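Local coordinates for protein similar to yteR (Bacilus subtilis) (Clostridium acetobutylicum, PDB 4WU0) that probably hydrolyses unsaturated rhamnogalacturonan fragments derived from pectin, as a glycoside hydrolase of family 105 related to YteR, at residues K3-K15 and I299-L313. Sequence-based numbering, arbitrary orientation.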
loop_
_atom_site.group_PDB
_atom_site.type_symbol
_atom_site.label_atom_id
_atom_site.label_comp_id
_atom_site.label_asym_id
_atom_site.label_seq_id
_atom_site.Cartn_x
_atom_site.Cartn_y
_atom_site.Cartn_z
ATOM N N LYS A 3 15.166 -9.351 -15.345
ATOM C CA LYS A 3 14.812 -8.399 -14.295
ATOM C C LYS A 3 13.477 -7.754 -14.625
ATOM O O LYS A 3 13.374 -6.833 -15.450
ATOM C CB LYS A 3 15.910 -7.360 -14.100
ATOM C CG LYS A 3 17.237 -8.012 -13.692
ATOM C CD LYS A 3 18.310 -7.021 -13.307
ATOM C CE LYS A 3 18.057 -6.389 -11.950
ATOM N NZ LYS A 3 19.299 -5.730 -11.413
ATOM N N TYR A 4 12.447 -8.256 -13.958
ATOM C CA TYR A 4 11.095 -7.789 -14.196
ATOM C C TYR A 4 10.861 -6.360 -13.751
ATOM O O TYR A 4 9.914 -5.721 -14.219
ATOM C CB TYR A 4 10.065 -8.723 -13.547
ATOM C CG TYR A 4 9.857 -9.995 -14.338
ATOM C CD1 TYR A 4 10.666 -11.095 -14.141
ATOM C CD2 TYR A 4 8.868 -10.072 -15.294
ATOM C CE1 TYR A 4 10.499 -12.254 -14.881
ATOM C CE2 TYR A 4 8.681 -11.228 -16.032
ATOM C CZ TYR A 4 9.500 -12.312 -15.816
ATOM O OH TYR A 4 9.320 -13.450 -16.546
ATOM N N SER A 5 11.692 -5.817 -12.856
ATOM C CA SER A 5 11.441 -4.428 -12.438
ATOM C C SER A 5 11.581 -3.480 -13.637
ATOM O O SER A 5 10.723 -2.610 -13.893
ATOM C CB SER A 5 12.372 -3.984 -11.288
ATOM O OG SER A 5 13.719 -4.028 -11.687
ATOM N N LYS A 6 12.648 -3.673 -14.393
ATOM C CA LYS A 6 12.885 -2.840 -15.578
ATOM C C LYS A 6 11.906 -3.184 -16.705
ATOM O O LYS A 6 11.376 -2.295 -17.376
ATOM C CB LYS A 6 14.316 -3.006 -16.075
ATOM C CG LYS A 6 14.610 -2.231 -17.354
ATOM C CD LYS A 6 16.070 -2.403 -17.794
ATOM C CE LYS A 6 16.368 -1.569 -19.028
ATOM N NZ LYS A 6 17.796 -1.735 -19.430
ATOM N N LEU A 7 11.666 -4.467 -16.920
ATOM C CA LEU A 7 10.768 -4.872 -17.978
ATOM C C LEU A 7 9.373 -4.296 -17.734
ATOM O O LEU A 7 8.725 -3.813 -18.648
ATOM C CB LEU A 7 10.713 -6.404 -18.099
ATOM C CG LEU A 7 9.816 -6.965 -19.204
ATOM C CD1 LEU A 7 10.180 -6.430 -20.584
ATOM C CD2 LEU A 7 9.829 -8.496 -19.202
ATOM N N MET A 8 8.893 -4.363 -16.499
ATOM C CA MET A 8 7.597 -3.786 -16.197
ATOM C C MET A 8 7.585 -2.267 -16.305
ATOM O O MET A 8 6.620 -1.686 -16.797
ATOM C CB MET A 8 7.131 -4.200 -14.812
ATOM C CG MET A 8 5.754 -3.679 -14.488
ATOM S SD MET A 8 4.528 -4.189 -15.714
ATOM C CE MET A 8 4.094 -5.695 -14.926
ATOM N N ALA A 9 8.631 -1.615 -15.801
ATOM C CA ALA A 9 8.735 -0.164 -15.923
ATOM C C ALA A 9 8.668 0.248 -17.393
ATOM O O ALA A 9 7.939 1.165 -17.761
ATOM C CB ALA A 9 10.040 0.342 -15.284
ATOM N N ASP A 10 9.419 -0.459 -18.234
ATOM C CA ASP A 10 9.431 -0.154 -19.657
ATOM C C ASP A 10 8.045 -0.410 -20.265
ATOM O O ASP A 10 7.613 0.315 -21.154
ATOM C CB ASP A 10 10.498 -0.979 -20.385
ATOM C CG ASP A 10 11.899 -0.490 -20.099
ATOM O OD1 ASP A 10 12.022 0.680 -19.651
ATOM O OD2 ASP A 10 12.874 -1.268 -20.313
ATOM N N SER A 11 7.350 -1.429 -19.775
ATOM C CA SER A 11 6.000 -1.721 -20.256
ATOM C C SER A 11 5.011 -0.620 -19.886
ATOM O O SER A 11 4.182 -0.213 -20.699
ATOM C CB SER A 11 5.502 -3.061 -19.698
ATOM O OG SER A 11 6.323 -4.121 -20.125
ATOM N N ILE A 12 5.094 -0.147 -18.650
ATOM C CA ILE A 12 4.199 0.904 -18.172
ATOM C C ILE A 12 4.376 2.165 -19.013
ATOM O O ILE A 12 3.403 2.807 -19.418
ATOM C CB ILE A 12 4.470 1.196 -16.693
ATOM C CG1 ILE A 12 4.063 -0.003 -15.820
ATOM C CG2 ILE A 12 3.743 2.466 -16.224
ATOM C CD1 ILE A 12 4.652 0.056 -14.434
ATOM N N ILE A 13 5.626 2.517 -19.274
ATOM C CA ILE A 13 5.944 3.726 -20.024
ATOM C C ILE A 13 5.474 3.591 -21.467
ATOM O O ILE A 13 4.772 4.472 -21.989
ATOM C CB ILE A 13 7.456 4.065 -19.909
ATOM C CG1 ILE A 13 7.776 4.385 -18.441
ATOM C CG2 ILE A 13 7.829 5.214 -20.813
ATOM C CD1 ILE A 13 9.254 4.504 -18.122
ATOM N N ALA A 14 5.807 2.469 -22.104
ATOM C CA ALA A 14 5.454 2.259 -23.512
ATOM C C ALA A 14 3.946 2.119 -23.740
ATOM O O ALA A 14 3.442 2.520 -24.786
ATOM C CB ALA A 14 6.196 1.026 -24.072
ATOM N N LYS A 15 3.234 1.526 -22.782
ATOM C CA LYS A 15 1.796 1.319 -22.916
ATOM C C LYS A 15 1.032 2.583 -22.503
ATOM O O LYS A 15 -0.192 2.639 -22.595
ATOM C CB LYS A 15 1.349 0.108 -22.086
ATOM C CG LYS A 15 1.855 -1.249 -22.626
ATOM C CD LYS A 15 1.565 -2.398 -21.638
ATOM C CE LYS A 15 2.231 -3.708 -22.027
ATOM N NZ LYS A 15 1.634 -4.328 -23.224
ATOM N N ILE A 299 4.639 -14.177 -11.135
ATOM C CA ILE A 299 4.927 -14.215 -12.565
ATOM C C ILE A 299 4.066 -15.274 -13.232
ATOM O O ILE A 299 3.449 -15.034 -14.288
ATOM C CB ILE A 299 6.402 -14.561 -12.836
ATOM C CG1 ILE A 299 7.344 -13.587 -12.115
ATOM C CG2 ILE A 299 6.700 -14.599 -14.327
ATOM C CD1 ILE A 299 7.183 -12.158 -12.492
ATOM N N ASN A 300 4.056 -16.470 -12.642
ATOM C CA ASN A 300 3.299 -17.575 -13.217
ATOM C C ASN A 300 1.798 -17.256 -13.335
ATOM O O ASN A 300 1.171 -17.536 -14.354
ATOM C CB ASN A 300 3.473 -18.847 -12.380
ATOM C CG ASN A 300 4.879 -19.402 -12.439
ATOM O OD1 ASN A 300 5.623 -19.149 -13.387
ATOM N ND2 ASN A 300 5.244 -20.187 -11.427
ATOM N N GLU A 301 1.214 -16.689 -12.292
ATOM C CA GLU A 301 -0.234 -16.494 -12.267
ATOM C C GLU A 301 -0.695 -15.231 -12.975
ATOM O O GLU A 301 -1.820 -15.182 -13.496
ATOM C CB GLU A 301 -0.740 -16.427 -10.837
ATOM C CG GLU A 301 -0.518 -17.684 -10.033
ATOM C CD GLU A 301 -1.138 -18.924 -10.648
ATOM O OE1 GLU A 301 -2.269 -18.834 -11.146
ATOM O OE2 GLU A 301 -0.495 -19.990 -10.618
ATOM N N PHE A 302 0.134 -14.193 -12.955
ATOM C CA PHE A 302 -0.365 -12.848 -13.276
ATOM C C PHE A 302 0.305 -12.139 -14.462
ATOM O O PHE A 302 -0.225 -11.144 -14.955
ATOM C CB PHE A 302 -0.282 -11.962 -12.051
ATOM C CG PHE A 302 -0.988 -12.509 -10.838
ATOM C CD1 PHE A 302 -2.306 -12.925 -10.896
ATOM C CD2 PHE A 302 -0.322 -12.588 -9.630
ATOM C CE1 PHE A 302 -2.931 -13.400 -9.773
ATOM C CE2 PHE A 302 -0.953 -13.078 -8.508
ATOM C CZ PHE A 302 -2.258 -13.462 -8.572
ATOM N N ILE A 303 1.471 -12.605 -14.896
ATOM C CA ILE A 303 2.188 -11.953 -15.988
ATOM C C ILE A 303 1.994 -12.685 -17.316
ATOM O O ILE A 303 2.158 -13.893 -17.398
ATOM C CB ILE A 303 3.718 -11.865 -15.666
ATOM C CG1 ILE A 303 3.967 -10.985 -14.448
ATOM C CG2 ILE A 303 4.509 -11.362 -16.856
ATOM C CD1 ILE A 303 3.714 -9.519 -14.658
ATOM N N LEU A 304 1.664 -11.931 -18.365
ATOM C CA LEU A 304 1.628 -12.435 -19.722
ATOM C C LEU A 304 2.411 -11.478 -20.623
ATOM O O LEU A 304 2.229 -10.252 -20.556
ATOM C CB LEU A 304 0.187 -12.541 -20.251
ATOM C CG LEU A 304 -0.706 -13.652 -19.686
ATOM C CD1 LEU A 304 -2.125 -13.542 -20.270
ATOM C CD2 LEU A 304 -0.108 -15.032 -19.980
ATOM N N GLU A 305 3.227 -12.057 -21.490
ATOM C CA GLU A 305 3.972 -11.299 -22.484
ATOM C C GLU A 305 3.075 -10.909 -23.657
ATOM O O GLU A 305 2.334 -11.734 -24.185
ATOM C CB GLU A 305 5.166 -12.131 -22.992
ATOM C CG GLU A 305 6.043 -11.424 -23.996
ATOM C CD GLU A 305 7.198 -12.297 -24.468
ATOM O OE1 GLU A 305 7.122 -13.529 -24.274
ATOM O OE2 GLU A 305 8.167 -11.754 -25.036
ATOM N N THR A 306 3.168 -9.651 -24.086
ATOM C CA THR A 306 2.490 -9.219 -25.292
ATOM C C THR A 306 3.441 -9.335 -26.494
ATOM O O THR A 306 4.633 -9.544 -26.339
ATOM C CB THR A 306 1.890 -7.802 -25.125
ATOM O OG1 THR A 306 2.851 -6.910 -24.560
ATOM C CG2 THR A 306 0.709 -7.837 -24.179
ATOM N N LYS A 307 2.898 -9.226 -27.699
ATOM C CA LYS A 307 3.646 -9.595 -28.893
ATOM C C LYS A 307 4.871 -8.728 -29.144
ATOM O O LYS A 307 5.783 -9.131 -29.873
ATOM C CB LYS A 307 2.725 -9.544 -30.104
ATOM C CG LYS A 307 1.677 -10.646 -30.106
ATOM C CD LYS A 307 2.148 -11.865 -30.891
ATOM C CE LYS A 307 1.091 -12.963 -30.897
ATOM N NZ LYS A 307 0.959 -13.601 -29.559
ATOM N N ASP A 308 4.863 -7.539 -28.556
ATOM C CA ASP A 308 5.965 -6.596 -28.672
ATOM C C ASP A 308 7.074 -6.899 -27.662
ATOM O O ASP A 308 8.080 -6.190 -27.612
ATOM C CB ASP A 308 5.458 -5.154 -28.507
ATOM C CG ASP A 308 4.641 -4.951 -27.235
ATOM O OD1 ASP A 308 4.642 -5.850 -26.372
ATOM O OD2 ASP A 308 3.996 -3.886 -27.083
ATOM N N GLY A 309 6.889 -7.953 -26.866
ATOM C CA GLY A 309 7.880 -8.353 -25.883
ATOM C C GLY A 309 7.771 -7.630 -24.556
ATOM O O GLY A 309 8.582 -7.862 -23.649
ATOM N N LEU A 310 6.769 -6.758 -24.438
ATOM C CA LEU A 310 6.432 -6.136 -23.172
ATOM C C LEU A 310 5.511 -7.080 -22.392
ATOM O O LEU A 310 5.211 -8.190 -22.853
ATOM C CB LEU A 310 5.781 -4.767 -23.410
ATOM C CG LEU A 310 6.647 -3.724 -24.152
ATOM C CD1 LEU A 310 5.859 -2.422 -24.354
ATOM C CD2 LEU A 310 7.957 -3.452 -23.443
ATOM N N ILE A 311 5.121 -6.681 -21.187
ATOM C CA ILE A 311 4.318 -7.543 -20.318
ATOM C C ILE A 311 3.095 -6.838 -19.754
ATOM O O ILE A 311 3.112 -5.624 -19.503
ATOM C CB ILE A 311 5.137 -8.140 -19.139
ATOM C CG1 ILE A 311 5.842 -7.031 -18.351
ATOM C CG2 ILE A 311 6.121 -9.199 -19.673
ATOM C CD1 ILE A 311 6.655 -7.521 -17.193
ATOM N N ASN A 312 2.037 -7.622 -19.563
ATOM C CA ASN A 312 0.846 -7.215 -18.824
ATOM C C ASN A 312 0.811 -7.850 -17.460
ATOM O O ASN A 312 1.231 -8.982 -17.278
ATOM C CB ASN A 312 -0.434 -7.681 -19.527
ATOM C CG ASN A 312 -0.696 -6.978 -20.823
ATOM O OD1 ASN A 312 -0.148 -5.907 -21.115
ATOM N ND2 ASN A 312 -1.559 -7.585 -21.627
ATOM N N LEU A 313 0.318 -7.102 -16.485
ATOM C CA LEU A 313 -0.017 -7.668 -15.187
ATOM C C LEU A 313 -1.532 -7.823 -15.110
ATOM O O LEU A 313 -2.266 -6.863 -15.232
ATOM C CB LEU A 313 0.469 -6.772 -14.054
ATOM C CG LEU A 313 0.224 -7.280 -12.627
ATOM C CD1 LEU A 313 1.035 -8.500 -12.313
ATOM C CD2 LEU A 313 0.531 -6.178 -11.616
HETATM O O HOH W 1 1.908 -3.513 -25.692
#
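Ile311 lays its CD1 among Tyr4, Leu7 and Met8 of helix 4-14, the first helix of the (alpha/alpha)6-barrel (six-hairpin) fold of this hydrolase family. The helix packs on the beta-hairpin that follows helix 288-302: strands 303-305 and 311-313 are antiparallel, and the connection, residues 306-310, contains a type I turn from Thr306 to Gly309. The helix crosses strand 311-313 at right angles, with the two short axes 8.4 Å apart. Ile311 places CG1 between its backbone N and carbonyl carbon (chi1 54°), which carries CD1 to 3.8 Å from Leu7 CG and to the edge of the Tyr4 ring, near its plane. Ile299 CD1 sits over one face of the Tyr4 ring in a CH-pi contact, 3.7 Å from its centroid and only 5° off the normal. Met8, bent at chi2 and chi3, brings CE against Ile303 CD1, Ile311 CD1 and Leu313 CB; Phe351 and Leu352 of helix 345-360 also touch this methionine.

Polar contacts take over toward the C-terminal end of the helix. Ile311 N donates to Ser11 OG at 3.0 Å with an N-H...O angle of 167°, while the same hydroxyl donates to Leu7 O, so this buried oxygen has partners in both helix and strand. Leu310 CD1 packs tightly on Ala14 CB, at 3.5 Å. Lys15 runs extended until chi4, where it bends and NZ meets Thr306 OG1 at 3.2 Å; its bond to Asn312 OD1 is weak, and Asn343 ND2 also donates to that oxygen. A water bridges Lys15 NZ to Asp308 OD2. The other carboxylate oxygen, Asp308 OD1, accepts two bonds within the turn region: Leu310 N, closing an Asx turn, and Thr306 OG1, at 2.8 Å, donate to Asp308 OD1 from opposite faces of the carboxylate plane.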